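Local atomic coordinates of tricorn protease (Thermoplasma acidophilum, PDB entry 1K32), a protein that is a serine protease that probably degrades oligopeptides released by the proteasome further, in a hexameric assembly whose chains each carry two beta propellers. Residues 112-123 with 149-159; 561-572 with 610-619. One frame throughout, in Å; residues are numbered along the deposited sequence.

From the N terminus the chain builds a six-bladed beta propeller, then a seven-bladed one; it also carries C1, PDZ and S41 peptidase regions. Contact 1 lies in the first propeller: after strand 120-124 the chain runs through the two outer strands of the third blade, 135-140 and 145-148, and returns as strand 156-160 to open the fourth. Contact 2 lies in the second propeller, where the chain passes helix 580-585 and strands 591-597 and 603-610 before strand 612-615 begins the last blade. The two loops neither nest nor cross; they close in series, with the contact centres about 62 Å apart on opposite sides of the chain's centre. Each ties one blade to the next.

Contact 1 (112-123 with 149-159); sequences AGFDPDGNLIIS and LNLGPATHILF
Ala112 and Ile157 join the innermost strands of adjacent blades in the six-bladed propeller. Segments 112-114 and 156-159 run nearly parallel, 22° apart, with axes approaching to 4.7 Å. Ile157 N donates to Ala112 O at 3.0 Å and 163°. Farther along, the strands diverge, and a water bridges them, accepting from Phe114 N at 2.8 Å and donating to Ile157 O. The CA of Gly113, which bears no side chain, packs against that same carbonyl oxygen. Ala112 and Gly113 form a classic beta bulge opposite Ile121, both N-H groups meeting Ile121 O from one face. Phe159, its CG anti to the carbonyl carbon (chi1 -62°), lays one ring face against the start of the turn 115-118: Pro116 CD stands 3.7 Å from the ring centroid and Asp115 CA beside it, both CH-pi contacts. Without the ring, as with an alanine here, Pro116 CD and Asp115 CA would probably lose their aromatic cover and the turn its tie to the next blade. Between the strands, Ile121 CG2 meets Ile157 CG2 at 3.9 Å and also touches Leu149 CD1. At the other end Ser123 OG donates to Ala154 O at 2.7 Å, an oxygen that also accepts from Thr134 OG1.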
# COMPACT_ATOMS: atom_id res chain seq x y z
N ALA A 112 2.72 27.10 -63.26
CA ALA A 112 2.02 28.32 -63.67
C ALA A 112 2.25 28.64 -65.15
O ALA A 112 1.41 29.29 -65.79
CB ALA A 112 2.49 29.49 -62.82
N GLY A 113 3.38 28.17 -65.68
CA GLY A 113 3.71 28.42 -67.07
C GLY A 113 5.20 28.24 -67.32
O GLY A 113 5.94 27.78 -66.44
N PHE A 114 5.64 28.59 -68.52
CA PHE A 114 7.05 28.48 -68.88
C PHE A 114 7.48 29.77 -69.55
O PHE A 114 6.78 30.30 -70.42
CB PHE A 114 7.28 27.30 -69.82
CG PHE A 114 6.80 25.99 -69.27
CD1 PHE A 114 5.48 25.59 -69.45
CD2 PHE A 114 7.68 25.15 -68.58
CE1 PHE A 114 5.03 24.37 -68.94
CE2 PHE A 114 7.24 23.94 -68.06
CZ PHE A 114 5.91 23.55 -68.25
N ASP A 115 8.64 30.29 -69.14
CA ASP A 115 9.13 31.52 -69.71
C ASP A 115 9.71 31.27 -71.10
O ASP A 115 9.81 30.13 -71.54
CB ASP A 115 10.16 32.18 -68.76
CG ASP A 115 11.48 31.44 -68.71
OD1 ASP A 115 12.23 31.65 -67.72
OD2 ASP A 115 11.80 30.68 -69.64
N PRO A 116 10.06 32.34 -71.83
CA PRO A 116 10.61 32.21 -73.18
C PRO A 116 11.84 31.30 -73.29
O PRO A 116 12.04 30.67 -74.32
CB PRO A 116 10.91 33.65 -73.57
CG PRO A 116 9.82 34.41 -72.86
CD PRO A 116 9.85 33.76 -71.49
N ASP A 117 12.65 31.22 -72.23
CA ASP A 117 13.84 30.37 -72.23
C ASP A 117 13.48 28.91 -71.99
O ASP A 117 14.31 28.02 -72.14
CB ASP A 117 14.83 30.84 -71.15
CG ASP A 117 15.55 32.14 -71.52
OD1 ASP A 117 16.26 32.69 -70.66
OD2 ASP A 117 15.42 32.59 -72.68
N GLY A 118 12.22 28.66 -71.63
CA GLY A 118 11.77 27.31 -71.37
C GLY A 118 11.84 26.90 -69.91
O GLY A 118 11.63 25.73 -69.58
N ASN A 119 12.14 27.85 -69.02
CA ASN A 119 12.23 27.52 -67.61
C ASN A 119 10.86 27.42 -66.96
O ASN A 119 9.95 28.19 -67.27
CB ASN A 119 13.05 28.57 -66.86
CG ASN A 119 14.43 28.74 -67.44
OD1 ASN A 119 14.78 29.81 -67.93
ND2 ASN A 119 15.23 27.67 -67.41
N LEU A 120 10.73 26.48 -66.04
CA LEU A 120 9.49 26.27 -65.32
C LEU A 120 9.18 27.42 -64.36
O LEU A 120 10.06 27.88 -63.62
CB LEU A 120 9.55 24.98 -64.52
CG LEU A 120 8.37 24.69 -63.58
CD1 LEU A 120 7.09 24.61 -64.39
CD2 LEU A 120 8.62 23.39 -62.83
N ILE A 121 7.94 27.91 -64.40
CA ILE A 121 7.48 28.94 -63.49
C ILE A 121 6.40 28.25 -62.66
O ILE A 121 5.49 27.64 -63.22
CB ILE A 121 6.82 30.15 -64.20
CG1 ILE A 121 7.80 30.77 -65.21
CG2 ILE A 121 6.42 31.19 -63.14
CD1 ILE A 121 9.09 31.26 -64.58
N ILE A 122 6.51 28.34 -61.34
CA ILE A 122 5.54 27.72 -60.47
C ILE A 122 4.78 28.76 -59.70
O ILE A 122 5.23 29.90 -59.54
CB ILE A 122 6.18 26.73 -59.46
CG1 ILE A 122 7.20 27.45 -58.57
CG2 ILE A 122 6.80 25.56 -60.20
CD1 ILE A 122 7.79 26.53 -57.48
N SER A 123 3.61 28.36 -59.22
CA SER A 123 2.75 29.22 -58.44
C SER A 123 2.61 28.55 -57.09
O SER A 123 2.25 27.38 -57.03
CB SER A 123 1.40 29.36 -59.11
OG SER A 123 0.49 30.00 -58.25
N LEU A 149 9.17 36.25 -59.04
CA LEU A 149 8.97 37.18 -60.15
C LEU A 149 8.38 38.47 -59.62
O LEU A 149 8.40 39.49 -60.29
CB LEU A 149 8.06 36.57 -61.21
CG LEU A 149 8.54 35.22 -61.78
CD1 LEU A 149 7.76 34.92 -63.04
CD2 LEU A 149 10.05 35.26 -62.07
N ASN A 150 7.85 38.41 -58.40
CA ASN A 150 7.26 39.56 -57.72
C ASN A 150 6.16 40.25 -58.49
O ASN A 150 6.12 41.48 -58.57
CB ASN A 150 8.36 40.58 -57.42
CG ASN A 150 9.38 40.04 -56.46
OD1 ASN A 150 10.57 40.24 -56.63
ND2 ASN A 150 8.91 39.34 -55.44
N LEU A 151 5.25 39.46 -59.06
CA LEU A 151 4.14 40.01 -59.82
C LEU A 151 2.83 39.85 -59.04
O LEU A 151 1.74 40.06 -59.58
CB LEU A 151 4.06 39.30 -61.17
CG LEU A 151 5.25 39.54 -62.10
CD1 LEU A 151 5.34 38.46 -63.18
CD2 LEU A 151 5.12 40.91 -62.73
N GLY A 152 2.96 39.48 -57.77
CA GLY A 152 1.79 39.28 -56.92
C GLY A 152 1.20 37.90 -57.10
O GLY A 152 1.74 37.09 -57.86
N PRO A 153 0.08 37.58 -56.42
CA PRO A 153 -0.53 36.25 -56.57
C PRO A 153 -1.01 36.01 -57.99
O PRO A 153 -1.52 36.91 -58.65
CB PRO A 153 -1.69 36.28 -55.57
CG PRO A 153 -2.04 37.74 -55.49
CD PRO A 153 -0.67 38.41 -55.47
N ALA A 154 -0.80 34.80 -58.48
CA ALA A 154 -1.23 34.45 -59.83
C ALA A 154 -1.36 32.95 -59.97
O ALA A 154 -0.77 32.17 -59.20
CB ALA A 154 -0.24 34.99 -60.86
N THR A 155 -2.16 32.55 -60.95
CA THR A 155 -2.40 31.14 -61.21
C THR A 155 -1.68 30.74 -62.49
O THR A 155 -1.03 29.70 -62.56
CB THR A 155 -3.91 30.87 -61.38
OG1 THR A 155 -4.61 31.30 -60.20
CG2 THR A 155 -4.16 29.39 -61.60
N HIS A 156 -1.81 31.58 -63.52
CA HIS A 156 -1.17 31.32 -64.80
C HIS A 156 -0.35 32.50 -65.30
O HIS A 156 -0.68 33.66 -65.04
CB HIS A 156 -2.21 31.00 -65.88
CG HIS A 156 -3.07 29.81 -65.58
ND1 HIS A 156 -4.24 29.90 -64.86
CD2 HIS A 156 -2.95 28.51 -65.95
CE1 HIS A 156 -4.80 28.71 -64.79
NE2 HIS A 156 -4.04 27.85 -65.44
N ILE A 157 0.73 32.19 -66.01
CA ILE A 157 1.53 33.23 -66.62
C ILE A 157 1.89 32.74 -68.02
O ILE A 157 2.38 31.63 -68.19
CB ILE A 157 2.84 33.55 -65.84
CG1 ILE A 157 3.61 34.63 -66.60
CG2 ILE A 157 3.72 32.30 -65.70
CD1 ILE A 157 4.62 35.38 -65.76
N LEU A 158 1.59 33.57 -69.01
CA LEU A 158 1.89 33.25 -70.38
C LEU A 158 2.79 34.36 -70.91
O LEU A 158 2.85 35.45 -70.34
CB LEU A 158 0.60 33.19 -71.20
CG LEU A 158 -0.54 32.38 -70.58
CD1 LEU A 158 -1.79 32.52 -71.45
CD2 LEU A 158 -0.13 30.92 -70.44
N PHE A 159 3.48 34.08 -72.00
CA PHE A 159 4.37 35.07 -72.58
C PHE A 159 4.04 35.22 -74.05
O PHE A 159 3.93 34.24 -74.77
CB PHE A 159 5.83 34.66 -72.42
CG PHE A 159 6.27 34.54 -70.99
CD1 PHE A 159 5.83 33.48 -70.20
CD2 PHE A 159 7.13 35.48 -70.43
CE1 PHE A 159 6.24 33.37 -68.87
CE2 PHE A 159 7.54 35.39 -69.11
CZ PHE A 159 7.10 34.32 -68.32
O HOH W 1 3.71 29.78 -70.11

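Contact 2 (561-572 with 610-619); sequences MIIPLESSILIY and LTDLRLSADR
The turn that sets Arg619 against Leu565 is fastened by Asp618 OD2, which accepts from Ser616 OG at 2.6 Å, nearly along the C-O axis, and from Lys620 N. Ser616 OG accepts from Thr621 N, and Arg619 N closes the type I turn on Ser616 O. Arg619 extends its chain from CG to NE alongside Leu565, running the opposite way, with CD 4.1 Å from Leu565 CD2; its guanidinium makes a salt bridge with Asp430 of another blade. The axes of strands 561-564 and 612-615 approach to 10.3 Å, 28° from parallel, so side chains bridge them. Ile563 and Leu615 meet tip to tip, tightly: Leu615 CD1 is 3.5 Å from both CG2 and CD1 of Ile563. Met561 SD lies 3.8 Å from Leu613 CD2, and the bend at chi3 turns CE toward Leu613 O. Tyr572, its CG anti to the backbone N (chi1 -167°), carries its ring past Leu613 CB; CE1 lies 3.9 Å from Leu610 CD1, and OH reaches the backbone where the chain turns at Thr611. This is the apolar interface between neighbouring blades of a seven-bladed beta propeller, where the sixth blade hands the chain to the last.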
# COMPACT_ATOMS: atom_id res chain seq x y z
N MET A 561 -23.44 15.13 -19.01
CA MET A 561 -24.25 13.96 -18.73
C MET A 561 -24.31 13.70 -17.23
O MET A 561 -23.35 13.98 -16.48
CB MET A 561 -23.65 12.75 -19.45
CG MET A 561 -24.52 11.49 -19.40
SD MET A 561 -23.61 9.99 -19.92
CE MET A 561 -22.87 10.57 -21.49
N ILE A 562 -25.45 13.18 -16.80
CA ILE A 562 -25.67 12.84 -15.40
C ILE A 562 -26.28 11.45 -15.35
O ILE A 562 -27.25 11.14 -16.07
CB ILE A 562 -26.61 13.86 -14.70
CG1 ILE A 562 -26.83 13.43 -13.24
CG2 ILE A 562 -27.94 13.96 -15.42
CD1 ILE A 562 -27.63 14.42 -12.41
N ILE A 563 -25.70 10.59 -14.52
CA ILE A 563 -26.16 9.22 -14.37
C ILE A 563 -26.42 8.94 -12.88
O ILE A 563 -25.50 8.69 -12.11
CB ILE A 563 -25.09 8.24 -14.91
CG1 ILE A 563 -24.88 8.49 -16.40
CG2 ILE A 563 -25.53 6.78 -14.67
CD1 ILE A 563 -23.69 7.75 -16.97
N PRO A 564 -27.70 8.99 -12.47
CA PRO A 564 -28.06 8.73 -11.07
C PRO A 564 -28.00 7.24 -10.73
O PRO A 564 -28.63 6.42 -11.40
CB PRO A 564 -29.47 9.29 -10.99
CG PRO A 564 -30.03 8.92 -12.33
CD PRO A 564 -28.89 9.32 -13.27
N LEU A 565 -27.24 6.91 -9.70
CA LEU A 565 -27.09 5.53 -9.26
C LEU A 565 -27.68 5.36 -7.86
O LEU A 565 -28.23 6.31 -7.29
CB LEU A 565 -25.62 5.13 -9.26
CG LEU A 565 -24.96 5.20 -10.64
CD1 LEU A 565 -23.47 4.92 -10.52
CD2 LEU A 565 -25.62 4.20 -11.56
N GLU A 566 -27.55 4.16 -7.30
CA GLU A 566 -28.10 3.89 -5.97
C GLU A 566 -27.62 4.87 -4.91
O GLU A 566 -28.42 5.59 -4.32
CB GLU A 566 -27.77 2.46 -5.54
CG GLU A 566 -28.44 2.05 -4.23
CD GLU A 566 -28.35 0.56 -3.96
OE1 GLU A 566 -28.91 0.10 -2.94
OE2 GLU A 566 -27.71 -0.16 -4.77
N SER A 567 -26.32 4.91 -4.67
CA SER A 567 -25.80 5.82 -3.66
C SER A 567 -24.81 6.84 -4.22
O SER A 567 -24.03 7.43 -3.48
CB SER A 567 -25.16 5.03 -2.52
OG SER A 567 -24.25 4.06 -3.00
N SER A 568 -24.86 7.06 -5.53
CA SER A 568 -23.97 8.04 -6.14
C SER A 568 -24.51 8.50 -7.48
O SER A 568 -25.41 7.87 -8.05
CB SER A 568 -22.58 7.45 -6.34
OG SER A 568 -22.62 6.36 -7.24
N ILE A 569 -23.96 9.60 -7.96
CA ILE A 569 -24.35 10.17 -9.24
C ILE A 569 -23.09 10.40 -10.06
O ILE A 569 -22.16 11.05 -9.59
CB ILE A 569 -25.09 11.51 -9.03
CG1 ILE A 569 -26.37 11.26 -8.23
CG2 ILE A 569 -25.39 12.15 -10.36
CD1 ILE A 569 -27.12 12.50 -7.85
N LEU A 570 -23.05 9.84 -11.26
CA LEU A 570 -21.89 10.02 -12.12
C LEU A 570 -22.17 11.24 -12.95
O LEU A 570 -23.32 11.50 -13.31
CB LEU A 570 -21.67 8.80 -13.03
CG LEU A 570 -20.95 7.58 -12.45
CD1 LEU A 570 -19.46 7.83 -12.37
CD2 LEU A 570 -21.50 7.27 -11.07
N ILE A 571 -21.12 12.01 -13.25
CA ILE A 571 -21.28 13.22 -14.04
C ILE A 571 -20.13 13.39 -15.02
O ILE A 571 -18.96 13.31 -14.65
CB ILE A 571 -21.31 14.46 -13.14
CG1 ILE A 571 -22.46 14.35 -12.13
CG2 ILE A 571 -21.44 15.71 -14.00
CD1 ILE A 571 -22.43 15.39 -11.03
N TYR A 572 -20.47 13.63 -16.28
CA TYR A 572 -19.46 13.85 -17.31
C TYR A 572 -19.17 15.34 -17.26
O TYR A 572 -20.05 16.16 -17.50
CB TYR A 572 -19.99 13.47 -18.69
CG TYR A 572 -18.90 13.39 -19.74
CD1 TYR A 572 -18.31 12.17 -20.06
CD2 TYR A 572 -18.45 14.53 -20.40
CE1 TYR A 572 -17.30 12.07 -21.01
CE2 TYR A 572 -17.43 14.45 -21.36
CZ TYR A 572 -16.86 13.21 -21.66
OH TYR A 572 -15.86 13.10 -22.61
N LEU A 610 -11.27 11.59 -21.44
CA LEU A 610 -12.36 11.03 -22.22
C LEU A 610 -12.78 11.97 -23.34
O LEU A 610 -12.49 13.16 -23.31
CB LEU A 610 -13.57 10.75 -21.32
CG LEU A 610 -13.35 9.85 -20.10
CD1 LEU A 610 -14.66 9.71 -19.34
CD2 LEU A 610 -12.83 8.49 -20.55
N THR A 611 -13.47 11.42 -24.33
CA THR A 611 -13.94 12.22 -25.45
C THR A 611 -15.36 11.80 -25.79
O THR A 611 -16.05 12.47 -26.56
CB THR A 611 -13.06 12.04 -26.70
OG1 THR A 611 -13.05 10.66 -27.07
CG2 THR A 611 -11.63 12.47 -26.41
N ASP A 612 -15.80 10.70 -25.21
CA ASP A 612 -17.14 10.18 -25.46
C ASP A 612 -17.44 9.08 -24.43
O ASP A 612 -16.53 8.40 -23.96
CB ASP A 612 -17.20 9.60 -26.88
CG ASP A 612 -18.62 9.39 -27.39
OD1 ASP A 612 -18.78 8.81 -28.48
OD2 ASP A 612 -19.58 9.81 -26.70
N LEU A 613 -18.71 8.93 -24.07
CA LEU A 613 -19.11 7.91 -23.09
C LEU A 613 -20.47 7.30 -23.40
O LEU A 613 -21.43 8.01 -23.70
CB LEU A 613 -19.15 8.50 -21.68
CG LEU A 613 -19.44 7.51 -20.54
CD1 LEU A 613 -18.84 8.04 -19.24
CD2 LEU A 613 -20.94 7.28 -20.40
N ARG A 614 -20.54 5.97 -23.31
CA ARG A 614 -21.77 5.22 -23.55
C ARG A 614 -22.05 4.36 -22.32
O ARG A 614 -21.14 3.74 -21.78
CB ARG A 614 -21.62 4.31 -24.77
CG ARG A 614 -21.59 5.02 -26.11
CD ARG A 614 -22.88 5.77 -26.36
NE ARG A 614 -23.20 5.81 -27.78
CZ ARG A 614 -22.44 6.39 -28.71
NH1 ARG A 614 -22.82 6.37 -29.98
NH2 ARG A 614 -21.31 6.99 -28.36
N LEU A 615 -23.30 4.31 -21.88
CA LEU A 615 -23.64 3.52 -20.71
C LEU A 615 -24.60 2.40 -21.10
O LEU A 615 -25.53 2.62 -21.88
CB LEU A 615 -24.28 4.41 -19.65
CG LEU A 615 -24.04 4.09 -18.18
CD1 LEU A 615 -25.20 4.67 -17.38
CD2 LEU A 615 -23.95 2.59 -17.93
N SER A 616 -24.40 1.21 -20.55
CA SER A 616 -25.27 0.09 -20.86
C SER A 616 -26.66 0.25 -20.26
O SER A 616 -26.87 1.07 -19.37
CB SER A 616 -24.65 -1.23 -20.37
OG SER A 616 -24.65 -1.31 -18.96
N ALA A 617 -27.60 -0.53 -20.77
CA ALA A 617 -29.00 -0.50 -20.33
C ALA A 617 -29.17 -0.75 -18.84
O ALA A 617 -29.92 -0.05 -18.17
CB ALA A 617 -29.81 -1.53 -21.13
N ASP A 618 -28.47 -1.75 -18.32
CA ASP A 618 -28.56 -2.09 -16.91
C ASP A 618 -27.65 -1.23 -16.04
O ASP A 618 -27.52 -1.47 -14.84
CB ASP A 618 -28.21 -3.57 -16.72
CG ASP A 618 -26.79 -3.88 -17.13
OD1 ASP A 618 -26.37 -5.05 -17.00
OD2 ASP A 618 -26.09 -2.95 -17.58
N ARG A 619 -27.01 -0.23 -16.64
CA ARG A 619 -26.11 0.67 -15.93
C ARG A 619 -24.91 -0.03 -15.30
O ARG A 619 -24.27 0.51 -14.39
CB ARG A 619 -26.86 1.43 -14.83
CG ARG A 619 -27.99 2.32 -15.31
CD ARG A 619 -28.58 3.13 -14.15
NE ARG A 619 -29.78 3.86 -14.53
CZ ARG A 619 -30.92 3.28 -14.88
NH1 ARG A 619 -31.97 4.01 -15.22
NH2 ARG A 619 -31.02 1.95 -14.89